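Local coordinates for putative membrane anchored protein (Corynebacterium diphtheriae, PDB 3LSO), which is of unknown function but is probably held at the cell membrane, carrying a string of beta-sheet domains, at residues K206-T212 with A248-F254; M223-V227 with R265-A269; T256-K260 with A423-Y427; T308-A314 with P447-E452. All coordinates share one frame. Residues are numbered along the deposited sequence.

In the fold
All four contacts are partly buried. Contacts 1 and 2 lie within the middle, immunoglobulin-like domain. Each pairs antiparallel neighbours within one sheet, contact 1 in one sheet of the sandwich, contact 2 in the other; the sheets meet where Ala248 CB lies 3.9 Å from Val227 CB. Contact 1, the largest at 613 Å², has an exposed, mostly polar face and another turned into the sandwich. Contact 4, with no touching residue fully exposed, belongs to the following domain, where backbone bonds and a short parallel pairing fasten loop to corner. Contact 3, the smallest (205 Å²), joins these two domains through a serine, two glycines and an isoleucine, sharing strand 258-267 with contact 2 and touching contact 4.

Contact 1 (K206-T212 with A248-F254)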
loop_
_atom_site.group_PDB
_atom_site.type_symbol
_atom_site.label_atom_id
_atom_site.label_comp_id
_atom_site.label_asym_id
_atom_site.label_seq_id
_atom_site.Cartn_x
_atom_site.Cartn_y
_atom_site.Cartn_z
ATOM N N LYS B 206 23.962 13.975 7.417
ATOM C CA LYS B 206 25.007 13.656 8.397
ATOM C C LYS B 206 24.532 12.975 9.687
ATOM O O LYS B 206 25.254 12.941 10.676
ATOM C CB LYS B 206 25.900 14.866 8.676
ATOM C CG LYS B 206 26.835 15.212 7.517
ATOM C CD LYS B 206 27.802 16.329 7.911
ATOM C CE LYS B 206 28.523 16.929 6.704
ATOM N NZ LYS B 206 29.478 17.997 7.136
ATOM N N GLN B 207 23.332 12.404 9.661
ATOM C CA GLN B 207 22.906 11.508 10.737
ATOM C C GLN B 207 22.632 10.070 10.229
ATOM O O GLN B 207 22.428 9.841 9.039
ATOM C CB GLN B 207 21.710 12.094 11.505
ATOM C CG GLN B 207 20.336 11.776 10.885
ATOM C CD GLN B 207 19.196 12.680 11.399
ATOM O OE1 GLN B 207 19.392 13.525 12.294
ATOM N NE2 GLN B 207 17.996 12.490 10.833
ATOM N N ASP B 208 22.656 9.107 11.141
ATOM C CA ASP B 208 22.348 7.727 10.795
ATOM C C ASP B 208 20.871 7.551 10.543
ATOM O O ASP B 208 20.042 8.103 11.256
ATOM C CB ASP B 208 22.785 6.789 11.907
ATOM C CG ASP B 208 24.208 6.312 11.735
ATOM O OD1 ASP B 208 24.452 5.532 10.779
ATOM O OD2 ASP B 208 25.067 6.708 12.561
ATOM N N VAL B 209 20.541 6.792 9.513
ATOM C CA VAL B 209 19.149 6.570 9.152
ATOM C C VAL B 209 18.913 5.090 8.957
ATOM O O VAL B 209 19.448 4.486 8.023
ATOM C CB VAL B 209 18.771 7.318 7.862
ATOM C CG1 VAL B 209 17.331 6.994 7.452
ATOM C CG2 VAL B 209 18.984 8.815 8.041
ATOM N N GLN B 210 18.117 4.511 9.850
ATOM C CA GLN B 210 17.816 3.088 9.792
ATOM C C GLN B 210 16.780 2.803 8.714
ATOM O O GLN B 210 15.768 3.482 8.622
ATOM C CB GLN B 210 17.359 2.562 11.157
ATOM C CG GLN B 210 17.347 1.032 11.229
ATOM C CD GLN B 210 17.431 0.478 12.644
ATOM O OE1 GLN B 210 18.118 1.033 13.510
ATOM N NE2 GLN B 210 16.746 -0.633 12.880
ATOM N N ILE B 211 17.057 1.808 7.886
ATOM C CA ILE B 211 16.143 1.385 6.842
ATOM C C ILE B 211 15.927 -0.106 6.989
ATOM O O ILE B 211 16.888 -0.857 7.161
ATOM C CB ILE B 211 16.720 1.646 5.435
ATOM C CG1 ILE B 211 16.999 3.121 5.204
ATOM C CG2 ILE B 211 15.755 1.175 4.374
ATOM C CD1 ILE B 211 15.835 3.994 5.432
ATOM N N THR B 212 14.676 -0.535 6.885
ATOM C CA THR B 212 14.311 -1.931 7.117
ATOM C C THR B 212 13.354 -2.475 6.048
ATOM O O THR B 212 12.306 -1.881 5.775
ATOM C CB THR B 212 13.730 -2.072 8.531
ATOM O OG1 THR B 212 14.809 -2.013 9.466
ATOM C CG2 THR B 212 12.977 -3.375 8.718
ATOM N N ALA B 248 15.430 -7.309 7.004
ATOM C CA ALA B 248 16.809 -6.992 6.650
ATOM C C ALA B 248 16.973 -5.513 6.902
ATOM O O ALA B 248 16.071 -4.738 6.610
ATOM C CB ALA B 248 17.085 -7.314 5.194
ATOM N N SER B 249 18.115 -5.116 7.446
ATOM C CA SER B 249 18.288 -3.728 7.839
ATOM C C SER B 249 19.615 -3.158 7.437
ATOM O O SER B 249 20.639 -3.840 7.458
ATOM C CB SER B 249 18.146 -3.564 9.342
ATOM O OG SER B 249 16.831 -3.853 9.749
ATOM N N THR B 250 19.586 -1.879 7.086
ATOM C CA THR B 250 20.803 -1.115 6.891
ATOM C C THR B 250 20.645 0.257 7.510
ATOM O O THR B 250 19.542 0.687 7.821
ATOM C CB THR B 250 21.213 -1.052 5.406
ATOM O OG1 THR B 250 22.563 -0.612 5.310
ATOM C CG2 THR B 250 20.321 -0.138 4.614
ATOM N N SER B 251 21.763 0.923 7.718
ATOM C CA SER B 251 21.790 2.256 8.272
ATOM C C SER B 251 22.530 3.034 7.219
ATOM O O SER B 251 23.509 2.531 6.667
ATOM C CB SER B 251 22.576 2.240 9.590
ATOM O OG SER B 251 22.577 3.503 10.240
ATOM N N ILE B 252 22.062 4.241 6.913
ATOM C CA ILE B 252 22.736 5.076 5.906
ATOM C C ILE B 252 22.884 6.542 6.301
ATOM O O ILE B 252 22.075 7.075 7.058
ATOM C CB ILE B 252 22.037 4.997 4.558
ATOM C CG1 ILE B 252 20.572 5.374 4.687
ATOM C CG2 ILE B 252 22.146 3.586 3.974
ATOM C CD1 ILE B 252 19.839 5.133 3.404
ATOM N N ILE B 253 23.915 7.204 5.791
ATOM C CA ILE B 253 24.127 8.608 6.129
ATOM C C ILE B 253 24.002 9.439 4.860
ATOM O O ILE B 253 24.754 9.230 3.925
ATOM C CB ILE B 253 25.521 8.817 6.781
ATOM C CG1 ILE B 253 25.632 7.995 8.075
ATOM C CG2 ILE B 253 25.769 10.283 7.040
ATOM C CD1 ILE B 253 27.058 7.795 8.616
ATOM N N PHE B 254 23.063 10.370 4.803
ATOM C CA PHE B 254 22.936 11.168 3.595
ATOM C C PHE B 254 23.941 12.311 3.536
ATOM O O PHE B 254 24.374 12.834 4.561
ATOM C CB PHE B 254 21.526 11.710 3.458
ATOM C CG PHE B 254 20.498 10.650 3.218
ATOM C CD1 PHE B 254 19.657 10.237 4.246
ATOM C CD2 PHE B 254 20.364 10.059 1.965
ATOM C CE1 PHE B 254 18.703 9.260 4.038
ATOM C CE2 PHE B 254 19.403 9.068 1.748
ATOM C CZ PHE B 254 18.576 8.674 2.783
#
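Backbone hydrogen bonds dominate this antiparallel pairing. Ile211 N gives to Thr250 O (2.7 Å) and Thr250 N returns to Ile211 O (2.9 Å); two residues along, Ile252 N reaches Val209 O at 2.9 Å, while the reverse bond from Val209 N to Ile252 O is bent and weak. Beyond the regular pairing, Lys206 N donates to Phe254 O at 3.1 Å, nearly straight, and keeps the incoming loop beside the partner chain. Hydroxyls add cross-strand links on one face: Ser251 OG donates to Asp208 OD1 (2.8 Å), and Thr212 OG1 and Ser249 OG share a hydrogen bond of 2.7 Å. These four small polar residues suit their places, because they reach one another directly and tolerate solvent. The other face carries Val209, Ile211, Thr250 and Ile252. Val209 CB lies 4.1 Å from Ile252 CG1, Ile211 CG1 lies 3.9 Å from Ile252 CD1, and Phe254 brings CE1 to 4.0 Å from Val209 CG2. Beta-branched residues favour extended backbone and give this face a compact surface, which packs on Phe229 and Val231 of strand 226-231 in the opposing sheet. In immunoglobulin terms the pair corresponds to strands B and E. Its chemistry is therefore two-sided: mostly polar groups, though also Ile253, where water can reach, and mainly hydrocarbon where the sandwich closes.

Contact 2 (M223-V227 with R265-A269)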
loop_
_atom_site.group_PDB
_atom_site.type_symbol
_atom_site.label_atom_id
_atom_site.label_comp_id
_atom_site.label_asym_id
_atom_site.label_seq_id
_atom_site.Cartn_x
_atom_site.Cartn_y
_atom_site.Cartn_z
HETATM N N MSE B 223 15.421 -19.310 5.552
HETATM C CA MSE B 223 16.300 -18.193 5.937
HETATM C C MSE B 223 17.663 -18.301 5.246
HETATM O O MSE B 223 18.655 -18.688 5.866
HETATM C CB MSE B 223 16.455 -18.089 7.471
HETATM C CG MSE B 223 17.177 -16.807 7.961
HETATM SE SE MSE B 223 18.385 -17.091 9.510
HETATM C CE MSE B 223 19.515 -15.477 9.356
ATOM N N ASP B 224 17.702 -17.999 3.953
ATOM C CA ASP B 224 18.947 -18.112 3.196
ATOM C C ASP B 224 19.257 -16.866 2.379
ATOM O O ASP B 224 20.427 -16.554 2.155
ATOM C CB ASP B 224 18.981 -19.383 2.320
ATOM C CG ASP B 224 17.624 -19.726 1.693
ATOM O OD1 ASP B 224 16.924 -18.809 1.213
ATOM O OD2 ASP B 224 17.267 -20.927 1.664
ATOM N N GLY B 225 18.212 -16.144 1.969
ATOM C CA GLY B 225 18.345 -15.004 1.073
ATOM C C GLY B 225 18.941 -13.739 1.668
ATOM O O GLY B 225 19.255 -13.678 2.864
ATOM N N LYS B 226 19.072 -12.727 0.806
ATOM C CA LYS B 226 19.680 -11.440 1.111
ATOM C C LYS B 226 18.856 -10.300 0.486
ATOM O O LYS B 226 18.075 -10.533 -0.435
ATOM C CB LYS B 226 21.099 -11.404 0.534
ATOM C CG LYS B 226 22.212 -11.809 1.498
ATOM C CD LYS B 226 23.424 -12.435 0.771
ATOM C CE LYS B 226 24.684 -12.419 1.656
ATOM N NZ LYS B 226 25.476 -13.664 1.521
ATOM N N VAL B 227 19.042 -9.073 0.972
ATOM C CA VAL B 227 18.420 -7.888 0.359
ATOM C C VAL B 227 19.444 -6.840 -0.075
ATOM O O VAL B 227 20.350 -6.508 0.681
ATOM C CB VAL B 227 17.384 -7.225 1.299
ATOM C CG1 VAL B 227 17.014 -5.827 0.821
ATOM C CG2 VAL B 227 16.142 -8.093 1.402
ATOM N N ARG B 265 15.515 -4.826 -2.769
ATOM C CA ARG B 265 15.464 -5.880 -3.773
ATOM C C ARG B 265 15.892 -7.191 -3.145
ATOM O O ARG B 265 16.958 -7.274 -2.534
ATOM C CB ARG B 265 16.381 -5.538 -4.945
ATOM C CG ARG B 265 16.668 -6.721 -5.843
ATOM C CD ARG B 265 17.268 -6.319 -7.170
ATOM N NE ARG B 265 16.279 -5.663 -8.010
ATOM C CZ ARG B 265 16.556 -5.059 -9.159
ATOM N NH1 ARG B 265 17.797 -5.043 -9.619
ATOM N NH2 ARG B 265 15.589 -4.471 -9.851
ATOM N N PHE B 266 15.054 -8.213 -3.293
ATOM C CA PHE B 266 15.356 -9.550 -2.768
ATOM C C PHE B 266 16.301 -10.333 -3.690
ATOM O O PHE B 266 16.073 -10.429 -4.898
ATOM C CB PHE B 266 14.068 -10.337 -2.484
ATOM C CG PHE B 266 14.286 -11.618 -1.731
ATOM C CD1 PHE B 266 14.670 -11.602 -0.392
ATOM C CD2 PHE B 266 14.093 -12.852 -2.355
ATOM C CE1 PHE B 266 14.870 -12.800 0.319
ATOM C CE2 PHE B 266 14.284 -14.058 -1.653
ATOM C CZ PHE B 266 14.672 -14.031 -0.314
ATOM N N ILE B 267 17.378 -10.850 -3.093
ATOM C CA ILE B 267 18.324 -11.758 -3.754
ATOM C C ILE B 267 18.092 -13.166 -3.229
ATOM O O ILE B 267 17.969 -13.377 -2.024
ATOM C CB ILE B 267 19.815 -11.352 -3.514
ATOM C CG1 ILE B 267 20.132 -9.974 -4.124
ATOM C CG2 ILE B 267 20.776 -12.417 -4.057
ATOM C CD1 ILE B 267 20.077 -9.906 -5.679
ATOM N N ASP B 268 18.042 -14.119 -4.149
ATOM C CA ASP B 268 17.756 -15.519 -3.838
ATOM C C ASP B 268 18.993 -16.278 -3.351
ATOM O O ASP B 268 20.125 -15.882 -3.640
ATOM C CB ASP B 268 17.260 -16.194 -5.104
ATOM C CG ASP B 268 16.052 -17.026 -4.868
ATOM O OD1 ASP B 268 15.548 -16.999 -3.725
ATOM O OD2 ASP B 268 15.596 -17.700 -5.822
ATOM N N ALA B 269 18.792 -17.383 -2.637
ATOM C CA ALA B 269 19.921 -18.260 -2.315
ATOM C C ALA B 269 20.714 -18.526 -3.601
ATOM O O ALA B 269 21.936 -18.336 -3.636
ATOM C CB ALA B 269 19.436 -19.567 -1.688
#
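Two backbone hydrogen bonds hold these strand ends antiparallel: Lys226 N to Ile267 O at 3.1 Å, almost straight, and Ile267 N to Lys226 O at 2.8 Å. A CA-H...O contact from Val227 CA to Arg265 O (3.3 Å) supports them. The apolar contacts centre on Phe266, whose t rotamer swings the ring back toward the partner chain. Val227 CG2 meets the ring edge, 4.2 Å from Phe266 CD1, and Gly225 CA comes to 4.0 Å from Phe266 CZ. Glycine suits this spot, since a CB there would clash with the ring. Farther out, Ala269 CB rests 3.8 Å from Asp224 CG. The charged ends turn elsewhere: the exposed Lys226 side chain leads away from the partner, and Arg265 forms a salt bridge with Asp277. Strand 258-267 beside strand 226-231 matches the F and C pairing of an immunoglobulin-like sandwich, with the valine and phenylalanine facing inward.

Contact 3 (T256-K260 with A423-Y427)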
loop_
_atom_site.group_PDB
_atom_site.type_symbol
_atom_site.label_atom_id
_atom_site.label_comp_id
_atom_site.label_asym_id
_atom_site.label_seq_id
_atom_site.Cartn_x
_atom_site.Cartn_y
_atom_site.Cartn_z
ATOM N N THR B 256 23.456 15.062 1.088
ATOM C CA THR B 256 22.756 16.243 0.577
ATOM C C THR B 256 21.255 16.078 0.791
ATOM O O THR B 256 20.750 14.956 0.761
ATOM C CB THR B 256 22.987 16.395 -0.959
ATOM O OG1 THR B 256 22.596 15.192 -1.628
ATOM C CG2 THR B 256 24.461 16.690 -1.291
ATOM N N SER B 257 20.533 17.175 0.988
ATOM C CA SER B 257 19.077 17.088 1.087
ATOM C C SER B 257 18.422 16.789 -0.278
ATOM O O SER B 257 19.054 16.949 -1.332
ATOM C CB SER B 257 18.471 18.329 1.779
ATOM O OG SER B 257 18.504 19.491 0.981
ATOM N N GLY B 258 17.165 16.337 -0.229
ATOM C CA GLY B 258 16.360 15.967 -1.401
ATOM C C GLY B 258 15.330 14.870 -1.102
ATOM O O GLY B 258 15.361 14.266 -0.034
ATOM N N SER B 259 14.403 14.620 -2.028
ATOM C CA SER B 259 13.594 13.406 -1.973
ATOM C C SER B 259 14.502 12.285 -2.378
ATOM O O SER B 259 14.968 12.237 -3.514
ATOM C CB SER B 259 12.417 13.460 -2.924
ATOM O OG SER B 259 11.482 14.408 -2.473
ATOM N N LYS B 260 14.773 11.397 -1.440
ATOM C CA LYS B 260 15.608 10.255 -1.699
ATOM C C LYS B 260 14.737 9.035 -1.962
ATOM O O LYS B 260 13.739 8.820 -1.277
ATOM C CB LYS B 260 16.538 10.044 -0.518
ATOM C CG LYS B 260 17.302 11.327 -0.159
ATOM C CD LYS B 260 18.524 11.525 -1.042
ATOM C CE LYS B 260 19.175 12.847 -0.778
ATOM N NZ LYS B 260 20.172 13.181 -1.843
ATOM N N ALA B 423 21.849 25.453 -4.226
ATOM C CA ALA B 423 22.071 24.013 -4.491
ATOM C C ALA B 423 20.773 23.181 -4.406
ATOM O O ALA B 423 19.893 23.492 -3.595
ATOM C CB ALA B 423 23.094 23.449 -3.514
ATOM N N PRO B 424 20.663 22.115 -5.229
ATOM C CA PRO B 424 19.542 21.178 -5.160
ATOM C C PRO B 424 19.264 20.743 -3.736
ATOM O O PRO B 424 20.215 20.608 -2.964
ATOM C CB PRO B 424 20.059 19.981 -5.948
ATOM C CG PRO B 424 20.871 20.578 -6.957
ATOM C CD PRO B 424 21.606 21.707 -6.279
ATOM N N GLY B 425 17.983 20.540 -3.400
ATOM C CA GLY B 425 17.595 19.975 -2.112
ATOM C C GLY B 425 16.260 20.495 -1.611
ATOM O O GLY B 425 15.533 21.160 -2.351
ATOM N N ILE B 426 15.951 20.186 -0.348
ATOM C CA ILE B 426 14.732 20.592 0.285
ATOM C C ILE B 426 15.031 21.642 1.366
ATOM O O ILE B 426 15.960 21.502 2.159
ATOM C CB ILE B 426 14.021 19.403 0.923
ATOM C CG1 ILE B 426 13.496 18.447 -0.140
ATOM C CG2 ILE B 426 12.844 19.885 1.721
ATOM C CD1 ILE B 426 12.897 17.152 0.417
ATOM N N TYR B 427 14.206 22.679 1.413
ATOM C CA TYR B 427 14.483 23.853 2.192
ATOM C C TYR B 427 13.146 24.257 2.804
ATOM O O TYR B 427 12.111 24.044 2.169
ATOM C CB TYR B 427 14.991 24.964 1.266
ATOM C CG TYR B 427 16.339 24.724 0.575
ATOM C CD1 TYR B 427 17.543 25.122 1.171
ATOM C CD2 TYR B 427 16.403 24.137 -0.681
ATOM C CE1 TYR B 427 18.778 24.911 0.539
ATOM C CE2 TYR B 427 17.619 23.921 -1.331
ATOM C CZ TYR B 427 18.798 24.310 -0.714
ATOM O OH TYR B 427 19.989 24.100 -1.365
#
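This is an interdomain contact: the turn leading into strand 258-267 of the middle, immunoglobulin-like domain meets the start of strand 425-435 in the next domain. The two short strand segments run 124° apart, with a closest axis approach of 5.8 Å, and do not pair as one sheet. A serine does the bridging instead. Ser257 OG, with chi1 in the p well, accepts a hydrogen bond from Ile426 N at 3.0 Å and lies 3.3 Å from Gly425 CA. Gly425 has no alternative here: a CB would run into that hydroxyl, and its phi/psi of 148/-170 would jam one against the preceding carbonyl as well. Gly258, at 150/169, is under the same backbone constraint, and Gly258 CA lies 4.3 Å from Gly425 CA. The meeting point is where strand F of the immunoglobulin-like sandwich begins, against the first residues of a strand in the next domain's sheet. Ile426 supplies the apolar part: CD1 sits 3.7 Å from Gly258 C and 3.8 Å from Ser259 N, and the side chain also packs on Pro283 and Val285 of the middle domain. Ser259 OG hydrogen-bonds to Glu452, a second polar tie between the domains. Each segment is also braced internally, Lys260 NZ donating to Thr256 OG1 (3.2 Å) and Tyr427 OH to Ala423 O in a very short bond of 2.3 Å.

Contact 4 (T308-A314 with P447-E452); sequences TSLLKPA and PETAFE
Apolar groups, mostly small, form the centre. Ala450 CB points at the loop, 4.3 Å from Pro313 CB; Ala314 CB lies 4.0 Å from Phe451 CB, and Leu310 CD2 4.3 Å from Pro447 CB. Alanine and proline let the chains come close; Phe451, chi1 p, sends its ring away to meet Tyr427. Residues 447-450 make a type I turn (Glu448 -82/-2, Thr449 -109/7); the chain extends from Ala450 (-64/140). The loop is extended at Thr308 (-102/-159) and Ser309 (-161/169), turns at Leu310 (-81/-15) and Leu311 (-73/-34), and extends again at Pro313 (-77/164). Ala314 (-57/132) pairs in parallel with Phe451, CA to CA 4.4 Å: Ala314 N donates to Ala450 O (3.1 Å), Glu452 N to Ala314 O (2.9 Å). This short strand beside the domain's last, following one in the other sheet, resembles the split A/A' edge of many immunoglobulin-like sandwiches. Thr308 CA lies 4.5 Å from Glu448 CA; Thr308 N donates to Glu448 O (2.9 Å) and Thr308 OG1, chi1 p, to Ala450 O (2.8 Å). Ser309 OG, also p, accepts from Lys312 N (3.3 Å), an ST motif. At the polar edge, Glu452, chi1 t, brings OE1 3.9 Å from Pro313 CG and hydrogen-bonds to Ser259.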
loop_
_atom_site.group_PDB
_atom_site.type_symbol
_atom_site.label_atom_id
_atom_site.label_comp_id
_atom_site.label_asym_id
_atom_site.label_seq_id
_atom_site.Cartn_x
_atom_site.Cartn_y
_atom_site.Cartn_z
ATOM N N THR B 308 2.632 23.766 2.006
ATOM C CA THR B 308 3.157 22.576 1.366
ATOM C C THR B 308 3.536 21.603 2.472
ATOM O O THR B 308 3.042 21.717 3.580
ATOM C CB THR B 308 4.322 22.911 0.482
ATOM O OG1 THR B 308 5.354 23.496 1.284
ATOM C CG2 THR B 308 3.883 23.882 -0.577
ATOM N N SER B 309 4.397 20.645 2.197
ATOM C CA SER B 309 4.807 19.707 3.218
ATOM C C SER B 309 6.090 19.124 2.682
ATOM O O SER B 309 6.407 19.328 1.512
ATOM C CB SER B 309 3.764 18.621 3.372
ATOM O OG SER B 309 3.736 17.783 2.220
ATOM N N LEU B 310 6.842 18.394 3.493
ATOM C CA LEU B 310 8.102 17.866 2.966
ATOM C C LEU B 310 7.941 16.602 2.146
ATOM O O LEU B 310 8.844 16.247 1.397
ATOM C CB LEU B 310 9.209 17.755 4.029
ATOM C CG LEU B 310 8.754 17.552 5.468
ATOM C CD1 LEU B 310 8.409 16.078 5.658
ATOM C CD2 LEU B 310 9.807 17.991 6.449
ATOM N N LEU B 311 6.791 15.941 2.245
ATOM C CA LEU B 311 6.533 14.787 1.382
ATOM C C LEU B 311 6.278 15.307 -0.027
ATOM O O LEU B 311 6.672 14.683 -1.012
ATOM C CB LEU B 311 5.349 13.937 1.899
ATOM N N LYS B 312 5.656 16.483 -0.095
ATOM C CA LYS B 312 5.378 17.166 -1.358
ATOM C C LYS B 312 5.712 18.673 -1.295
ATOM O O LYS B 312 4.825 19.513 -1.089
ATOM C CB LYS B 312 3.914 17.005 -1.686
ATOM C CG LYS B 312 3.604 17.379 -3.082
ATOM C CD LYS B 312 2.140 17.654 -3.237
ATOM C CE LYS B 312 1.872 18.051 -4.668
ATOM N NZ LYS B 312 0.734 18.973 -4.601
ATOM N N PRO B 313 6.992 19.037 -1.458
ATOM C CA PRO B 313 7.276 20.461 -1.325
ATOM C C PRO B 313 6.869 21.252 -2.540
ATOM O O PRO B 313 6.640 20.679 -3.612
ATOM C CB PRO B 313 8.793 20.512 -1.187
ATOM C CG PRO B 313 9.234 19.090 -0.980
ATOM C CD PRO B 313 8.212 18.227 -1.596
ATOM N N ALA B 314 6.785 22.565 -2.369
ATOM C CA ALA B 314 6.598 23.461 -3.499
ATOM C C ALA B 314 7.731 23.233 -4.487
ATOM O O ALA B 314 8.889 23.154 -4.098
ATOM C CB ALA B 314 6.574 24.899 -3.034
ATOM N N PRO B 447 7.310 23.111 8.187
ATOM C CA PRO B 447 7.255 22.219 7.025
ATOM C C PRO B 447 6.218 22.679 6.028
ATOM O O PRO B 447 6.206 22.182 4.926
ATOM C CB PRO B 447 6.806 20.868 7.613
ATOM C CG PRO B 447 7.061 20.953 9.077
ATOM C CD PRO B 447 6.984 22.417 9.448
ATOM N N GLU B 448 5.340 23.605 6.403
ATOM C CA GLU B 448 4.315 24.053 5.458
ATOM C C GLU B 448 4.884 25.109 4.510
ATOM O O GLU B 448 4.175 25.566 3.600
ATOM C CB GLU B 448 3.064 24.582 6.159
ATOM C CG GLU B 448 2.240 23.521 6.854
ATOM C CD GLU B 448 2.876 22.978 8.137
ATOM O OE1 GLU B 448 4.008 23.380 8.514
ATOM O OE2 GLU B 448 2.234 22.123 8.782
ATOM N N THR B 449 6.150 25.478 4.706
ATOM C CA THR B 449 6.805 26.407 3.811
ATOM C C THR B 449 7.862 25.703 2.949
ATOM O O THR B 449 8.601 26.337 2.202
ATOM C CB THR B 449 7.429 27.600 4.598
ATOM O OG1 THR B 449 8.601 27.180 5.324
ATOM C CG2 THR B 449 6.392 28.203 5.560
ATOM N N ALA B 450 7.924 24.378 3.038
ATOM C CA ALA B 450 9.022 23.634 2.397
ATOM C C ALA B 450 9.023 23.761 0.874
ATOM O O ALA B 450 7.957 23.705 0.262
ATOM C CB ALA B 450 8.953 22.169 2.784
ATOM N N PHE B 451 10.198 23.890 0.271
ATOM C CA PHE B 451 10.304 23.848 -1.174
ATOM C C PHE B 451 11.478 22.991 -1.592
ATOM O O PHE B 451 12.417 22.820 -0.829
ATOM C CB PHE B 451 10.400 25.259 -1.763
ATOM C CG PHE B 451 11.672 26.011 -1.407
ATOM C CD1 PHE B 451 12.814 25.888 -2.186
ATOM C CD2 PHE B 451 11.702 26.872 -0.330
ATOM C CE1 PHE B 451 13.950 26.570 -1.891
ATOM C CE2 PHE B 451 12.847 27.565 -0.027
ATOM C CZ PHE B 451 13.970 27.412 -0.811
ATOM N N GLU B 452 11.414 22.434 -2.796
ATOM C CA GLU B 452 12.516 21.643 -3.311
ATOM C C GLU B 452 13.098 22.301 -4.537
ATOM O O GLU B 452 12.369 22.723 -5.414
ATOM C CB GLU B 452 12.092 20.203 -3.629
ATOM C CG GLU B 452 13.267 19.210 -3.641
ATOM C CD GLU B 452 12.873 17.736 -3.781
ATOM O OE1 GLU B 452 11.723 17.364 -3.460
ATOM O OE2 GLU B 452 13.742 16.943 -4.217
#